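Local coordinates for putative glutaryl-CoA dehydrogenase (Thermus thermophilus, PDB 2EBA), which is probably a member of the acyl-CoA dehydrogenase flavoproteins, binds flavin-adenine dinucleotide and is assembled from four copies of its chain, at residues 21-26 and 255-260; 36-41 and 351-356. All coordinates share one frame; numbering follows the deposited sequence.

Contact 1 of 2, residues 21-26 and 255-260; sequences AARRFL and ALEAVY
Arg23 and Glu257 reach for each other from two helices whose backbones stay well apart, and their salt bridge is the whole of the contact between 21-26 and 255-260. The setting is the acyl-CoA dehydrogenase fold, in which helix 13-29 belongs to the N-terminal helical domain and helix 235-269 to the C-terminal one. At the nearest point the CA atoms of Arg23 and Ala258 are still 12.1 Å apart, so the gap is spanned by side-chain length alone.

One carboxylate oxygen takes both terminal nitrogens of the guanidinium. Arg23 NH2 lies 3.0 Å from Glu257 OE1, and Arg23 NH1 is 3.1 Å from the same oxygen. Both hydrogen bonds are weak and bent, the one from NH2 having an N-H...O angle of only 129°, as expected when two N-H groups share one acceptor. OE1 approaches obliquely, and the two planar groups are turned 62° against each other. This differs from the side-by-side pairing in which two nitrogens face two oxygens.

Torsions account for the reach. Glu257 holds CG anti to its own N and runs extended from there, while Arg23 also starts anti but bends at chi3 (-46°) before its guanidinium arrives from the opposing direction.

A second shell from helix 72-85 ties both ends. Glu81 forms a further salt bridge with Arg23 NH2, and Arg84 NE pairs with Glu257 OE1, giving a charge network of two arginines and two glutamates that probably helps keep Glu257 ionised. The other carboxylate oxygen is also held: Glu257 OE2 is hydrogen-bonded to the hydroxyl of Tyr80 and to the backbone N of Leu2, and lies 3.6 Å from Arg23 NH2.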
loop_
_atom_site.group_PDB
_atom_site.type_symbol
_atom_site.label_atom_id
_atom_site.label_comp_id
_atom_site.label_asym_id
_atom_site.label_seq_id
_atom_site.Cartn_x
_atom_site.Cartn_y
_atom_site.Cartn_z
ATOM N N ALA A 21 34.868 -10.567 9.969
ATOM C CA ALA A 21 35.176 -11.948 10.331
ATOM C C ALA A 21 33.926 -12.816 10.317
ATOM O O ALA A 21 33.979 -13.977 9.877
ATOM C CB ALA A 21 35.774 -11.969 11.723
ATOM N N ALA A 22 32.810 -12.283 10.817
ATOM C CA ALA A 22 31.571 -13.027 10.906
ATOM C C ALA A 22 31.215 -13.486 9.476
ATOM O O ALA A 22 30.879 -14.659 9.265
ATOM C CB ALA A 22 30.469 -12.136 11.422
ATOM N N ARG A 23 31.282 -12.585 8.482
ATOM C CA ARG A 23 30.941 -12.911 7.094
ATOM C C ARG A 23 31.982 -13.934 6.573
ATOM O O ARG A 23 31.594 -14.862 5.860
ATOM C CB ARG A 23 30.973 -11.617 6.234
ATOM C CG ARG A 23 30.765 -11.883 4.740
ATOM C CD ARG A 23 30.274 -10.696 3.867
ATOM N NE ARG A 23 29.166 -9.949 4.464
ATOM C CZ ARG A 23 28.473 -8.984 3.851
ATOM N NH1 ARG A 23 28.757 -8.635 2.594
ATOM N NH2 ARG A 23 27.511 -8.342 4.504
ATOM N N ARG A 24 33.268 -13.821 6.902
ATOM C CA ARG A 24 34.229 -14.817 6.399
ATOM C C ARG A 24 33.881 -16.205 6.948
ATOM O O ARG A 24 33.825 -17.172 6.209
ATOM C CB ARG A 24 35.668 -14.500 6.828
ATOM C CG ARG A 24 36.343 -13.610 5.815
ATOM C CD ARG A 24 37.835 -13.561 6.042
ATOM N NE ARG A 24 38.235 -12.240 6.519
ATOM C CZ ARG A 24 38.524 -11.952 7.781
ATOM N NH1 ARG A 24 38.462 -12.911 8.702
ATOM N NH2 ARG A 24 38.832 -10.709 8.128
ATOM N N PHE A 25 33.646 -16.304 8.254
ATOM C CA PHE A 25 33.301 -17.593 8.832
ATOM C C PHE A 25 32.045 -18.186 8.215
ATOM O O PHE A 25 32.095 -19.284 7.675
ATOM C CB PHE A 25 33.179 -17.431 10.333
ATOM C CG PHE A 25 32.255 -18.383 10.971
ATOM C CD1 PHE A 25 32.484 -19.762 10.904
ATOM C CD2 PHE A 25 31.133 -17.917 11.634
ATOM C CE1 PHE A 25 31.580 -20.664 11.489
ATOM C CE2 PHE A 25 30.239 -18.806 12.227
ATOM C CZ PHE A 25 30.466 -20.186 12.146
ATOM N N LEU A 26 30.954 -17.433 8.244
ATOM C CA LEU A 26 29.686 -17.916 7.711
ATOM C C LEU A 26 29.636 -18.260 6.252
ATOM O O LEU A 26 28.829 -19.096 5.808
ATOM C CB LEU A 26 28.619 -16.882 7.955
ATOM C CG LEU A 26 28.314 -16.781 9.415
ATOM C CD1 LEU A 26 27.655 -15.439 9.622
ATOM C CD2 LEU A 26 27.426 -17.947 9.829
ATOM N N ALA A 255 19.238 -9.956 5.986
ATOM C CA ALA A 255 18.495 -10.806 5.059
ATOM C C ALA A 255 18.012 -9.924 3.899
ATOM O O ALA A 255 17.794 -10.403 2.786
ATOM C CB ALA A 255 17.295 -11.457 5.773
ATOM N N LEU A 256 17.853 -8.631 4.176
ATOM C CA LEU A 256 17.412 -7.679 3.163
ATOM C C LEU A 256 18.547 -7.478 2.168
ATOM O O LEU A 256 18.321 -7.422 0.973
ATOM C CB LEU A 256 17.030 -6.341 3.807
ATOM C CG LEU A 256 16.062 -5.444 3.009
ATOM C CD1 LEU A 256 15.640 -4.236 3.829
ATOM C CD2 LEU A 256 16.724 -4.988 1.738
ATOM N N GLU A 257 19.773 -7.363 2.658
ATOM C CA GLU A 257 20.917 -7.224 1.759
ATOM C C GLU A 257 21.030 -8.492 0.888
ATOM O O GLU A 257 21.342 -8.427 -0.300
ATOM C CB GLU A 257 22.214 -7.029 2.562
ATOM C CG GLU A 257 23.482 -7.340 1.763
ATOM C CD GLU A 257 24.761 -7.115 2.540
ATOM O OE1 GLU A 257 25.781 -7.723 2.168
ATOM O OE2 GLU A 257 24.763 -6.324 3.506
ATOM N N ALA A 258 20.757 -9.644 1.487
ATOM C CA ALA A 258 20.840 -10.896 0.760
ATOM C C ALA A 258 19.866 -10.972 -0.418
ATOM O O ALA A 258 20.273 -11.293 -1.531
ATOM C CB ALA A 258 20.610 -12.064 1.704
ATOM N N VAL A 259 18.589 -10.682 -0.187
ATOM C CA VAL A 259 17.604 -10.758 -1.271
ATOM C C VAL A 259 17.752 -9.624 -2.276
ATOM O O VAL A 259 17.471 -9.786 -3.463
ATOM C CB VAL A 259 16.143 -10.757 -0.736
ATOM C CG1 VAL A 259 15.941 -11.918 0.216
ATOM C CG2 VAL A 259 15.828 -9.431 -0.052
ATOM N N TYR A 260 18.191 -8.468 -1.794
ATOM C CA TYR A 260 18.373 -7.309 -2.656
ATOM C C TYR A 260 19.521 -7.578 -3.611
ATOM O O TYR A 260 19.388 -7.451 -4.826
ATOM C CB TYR A 260 18.681 -6.084 -1.800
ATOM C CG TYR A 260 19.271 -4.914 -2.556
ATOM C CD1 TYR A 260 18.463 -4.013 -3.261
ATOM C CD2 TYR A 260 20.649 -4.689 -2.542
ATOM C CE1 TYR A 260 19.022 -2.909 -3.932
ATOM C CE2 TYR A 260 21.215 -3.597 -3.204
ATOM C CZ TYR A 260 20.403 -2.713 -3.891
ATOM O OH TYR A 260 21.011 -1.642 -4.514
#

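Contact 2 of 2, residues 36-41 and 351-356; sequences DWWEEG and AIRHML
Trp38 lays one face of its indole against the aliphatic part of Arg353, and this CH-pi contact makes up most of the meeting between 36-41 and 351-356. Arg353 CG stands 3.5 Å from the centroid of the five-membered ring and just 10° off its normal. The next carbon adds to the cover, with Arg353 CD 3.4 Å from Trp38 CG. The guanidinium itself does not stack: its plane is inclined 61° to the indole, and the bend at chi3 (54°) turns it off the line of the methylenes that carry the contact.

Apolar packing continues at the far end of the six-membered ring. There Leu356 CD1 comes within 3.6 Å of Trp38 CH2, its side chain crossing the indole at roughly a right angle. Met205 of the third subunit also packs on Trp38. The side chain of Trp38 is about 10 Å from a bound FAD.

Polar interactions lie beyond the two segments. Arg353 NH1 forms a salt bridge with Asp86 and a hydrogen bond to the carbonyl of Val85, which fix the buried charge while its methylenes stay on the tryptophan.

The contact thus joins helix 31-39 to the start of helix 351-361, whose other neighbours include helices 235-269 and 315-340.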
loop_
_atom_site.group_PDB
_atom_site.type_symbol
_atom_site.label_atom_id
_atom_site.label_comp_id
_atom_site.label_asym_id
_atom_site.label_seq_id
_atom_site.Cartn_x
_atom_site.Cartn_y
_atom_site.Cartn_z
ATOM N N ASP A 36 20.587 -27.064 1.620
ATOM C CA ASP A 36 20.353 -28.407 2.107
ATOM C C ASP A 36 19.826 -28.459 3.537
ATOM O O ASP A 36 18.847 -29.152 3.800
ATOM C CB ASP A 36 21.636 -29.207 1.977
ATOM C CG ASP A 36 22.185 -29.171 0.561
ATOM O OD1 ASP A 36 21.424 -28.773 -0.355
ATOM O OD2 ASP A 36 23.356 -29.524 0.341
ATOM N N TRP A 37 20.438 -27.746 4.465
ATOM C CA TRP A 37 19.939 -27.814 5.826
ATOM C C TRP A 37 18.492 -27.293 5.962
ATOM O O TRP A 37 17.685 -27.914 6.663
ATOM C CB TRP A 37 20.860 -27.048 6.768
ATOM C CG TRP A 37 22.273 -27.559 6.811
ATOM C CD1 TRP A 37 22.723 -28.841 6.553
ATOM C CD2 TRP A 37 23.425 -26.816 7.231
ATOM N NE1 TRP A 37 24.078 -28.925 6.793
ATOM C CE2 TRP A 37 24.533 -27.700 7.213
ATOM C CE3 TRP A 37 23.630 -25.484 7.629
ATOM C CZ2 TRP A 37 25.827 -27.290 7.572
ATOM C CZ3 TRP A 37 24.908 -25.083 7.984
ATOM C CH2 TRP A 37 25.990 -25.982 7.949
ATOM N N TRP A 38 18.165 -26.173 5.306
ATOM C CA TRP A 38 16.817 -25.602 5.366
ATOM C C TRP A 38 15.884 -26.664 4.759
ATOM O O TRP A 38 14.845 -27.020 5.337
ATOM C CB TRP A 38 16.748 -24.321 4.537
ATOM C CG TRP A 38 15.514 -23.543 4.745
ATOM C CD1 TRP A 38 15.290 -22.601 5.712
ATOM C CD2 TRP A 38 14.272 -23.716 4.061
ATOM N NE1 TRP A 38 13.983 -22.173 5.671
ATOM C CE2 TRP A 38 13.329 -22.847 4.665
ATOM C CE3 TRP A 38 13.850 -24.534 2.995
ATOM C CZ2 TRP A 38 11.998 -22.768 4.254
ATOM C CZ3 TRP A 38 12.531 -24.456 2.580
ATOM C CH2 TRP A 38 11.617 -23.576 3.211
ATOM N N GLU A 39 16.300 -27.167 3.598
ATOM C CA GLU A 39 15.570 -28.183 2.853
ATOM C C GLU A 39 15.259 -29.420 3.699
ATOM O O GLU A 39 14.102 -29.835 3.767
ATOM C CB GLU A 39 16.401 -28.590 1.660
ATOM C CG GLU A 39 15.690 -28.732 0.379
ATOM C CD GLU A 39 16.660 -28.831 -0.774
ATOM O OE1 GLU A 39 17.538 -27.920 -0.864
ATOM O OE2 GLU A 39 16.534 -29.784 -1.571
ATOM N N GLU A 40 16.273 -30.036 4.317
ATOM C CA GLU A 40 15.996 -31.217 5.130
ATOM C C GLU A 40 15.516 -30.826 6.523
ATOM O O GLU A 40 15.313 -31.668 7.381
ATOM C CB GLU A 40 17.210 -32.155 5.191
ATOM C CG GLU A 40 18.542 -31.502 5.477
ATOM C CD GLU A 40 19.634 -32.073 4.593
ATOM O OE1 GLU A 40 19.433 -32.129 3.361
ATOM O OE2 GLU A 40 20.691 -32.464 5.119
ATOM N N GLY A 41 15.324 -29.533 6.729
ATOM C CA GLY A 41 14.832 -29.056 8.001
ATOM C C GLY A 41 15.677 -29.392 9.207
ATOM O O GLY A 41 15.162 -29.850 10.222
ATOM N N ALA A 351 15.949 -16.184 -2.132
ATOM C CA ALA A 351 14.843 -15.237 -2.020
ATOM C C ALA A 351 13.638 -15.812 -1.285
ATOM O O ALA A 351 13.137 -15.214 -0.327
ATOM C CB ALA A 351 14.425 -14.746 -3.412
ATOM N N ILE A 352 13.190 -16.987 -1.722
ATOM C CA ILE A 352 12.028 -17.628 -1.118
ATOM C C ILE A 352 12.294 -18.267 0.244
ATOM O O ILE A 352 11.374 -18.418 1.034
ATOM C CB ILE A 352 11.407 -18.665 -2.087
ATOM C CG1 ILE A 352 9.940 -18.890 -1.721
ATOM C CG2 ILE A 352 12.179 -19.968 -2.046
ATOM C CD1 ILE A 352 9.139 -19.568 -2.806
ATOM N N ARG A 353 13.541 -18.646 0.517
ATOM C CA ARG A 353 13.894 -19.216 1.817
ATOM C C ARG A 353 13.837 -18.079 2.847
ATOM O O ARG A 353 13.302 -18.252 3.939
ATOM C CB ARG A 353 15.293 -19.841 1.776
ATOM C CG ARG A 353 15.802 -20.333 3.123
ATOM C CD ARG A 353 17.110 -21.093 2.959
ATOM N NE ARG A 353 18.117 -20.314 2.240
ATOM C CZ ARG A 353 18.771 -19.277 2.754
ATOM N NH1 ARG A 353 18.528 -18.891 3.996
ATOM N NH2 ARG A 353 19.663 -18.622 2.028
ATOM N N HIS A 354 14.384 -16.918 2.489
ATOM C CA HIS A 354 14.327 -15.751 3.364
ATOM C C HIS A 354 12.859 -15.278 3.477
ATOM O O HIS A 354 12.391 -14.903 4.560
ATOM C CB HIS A 354 15.195 -14.612 2.801
ATOM C CG HIS A 354 16.668 -14.800 3.012
ATOM N ND1 HIS A 354 17.252 -14.761 4.260
ATOM C CD2 HIS A 354 17.679 -14.981 2.133
ATOM C CE1 HIS A 354 18.559 -14.907 4.137
ATOM N NE2 HIS A 354 18.846 -15.040 2.856
ATOM N N MET A 355 12.141 -15.300 2.359
ATOM C CA MET A 355 10.732 -14.923 2.355
ATOM C C MET A 355 9.952 -15.694 3.417
ATOM O O MET A 355 9.253 -15.105 4.242
ATOM C CB MET A 355 10.117 -15.162 0.974
ATOM C CG MET A 355 8.797 -14.441 0.750
ATOM S SD MET A 355 7.851 -15.133 -0.619
ATOM C CE MET A 355 8.428 -14.120 -1.978
ATOM N N LEU A 356 10.082 -17.016 3.387
ATOM C CA LEU A 356 9.418 -17.896 4.355
ATOM C C LEU A 356 9.910 -17.682 5.783
ATOM O O LEU A 356 9.112 -17.536 6.706
ATOM C CB LEU A 356 9.575 -19.373 3.940
ATOM C CG LEU A 356 8.660 -19.825 2.772
ATOM C CD1 LEU A 356 9.009 -21.223 2.299
ATOM C CD2 LEU A 356 7.203 -19.779 3.216
#

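In the fold
Both contacts join the N-terminal helical region to the C-terminal one, using the consecutive helices 13-29 and 31-39, but by different chemistry. Contact 1 is partly buried and polar, a long-armed salt bridge covering little surface; contact 2 is fully buried and apolar where its segments meet, its arginine spending its charge on Asp86. Their centres lie 15 Å apart, and helices 235-269 and 351-361, both from the C-terminal region, touch directly: Ala258 CB is 3.6 Å from His354 NE2, with Ala255 and Val259 also against that histidine. Helix 72-85 and the residue after it serve both, supplying Glu81 and Arg84 to the first, Val85 and Asp86 to the second.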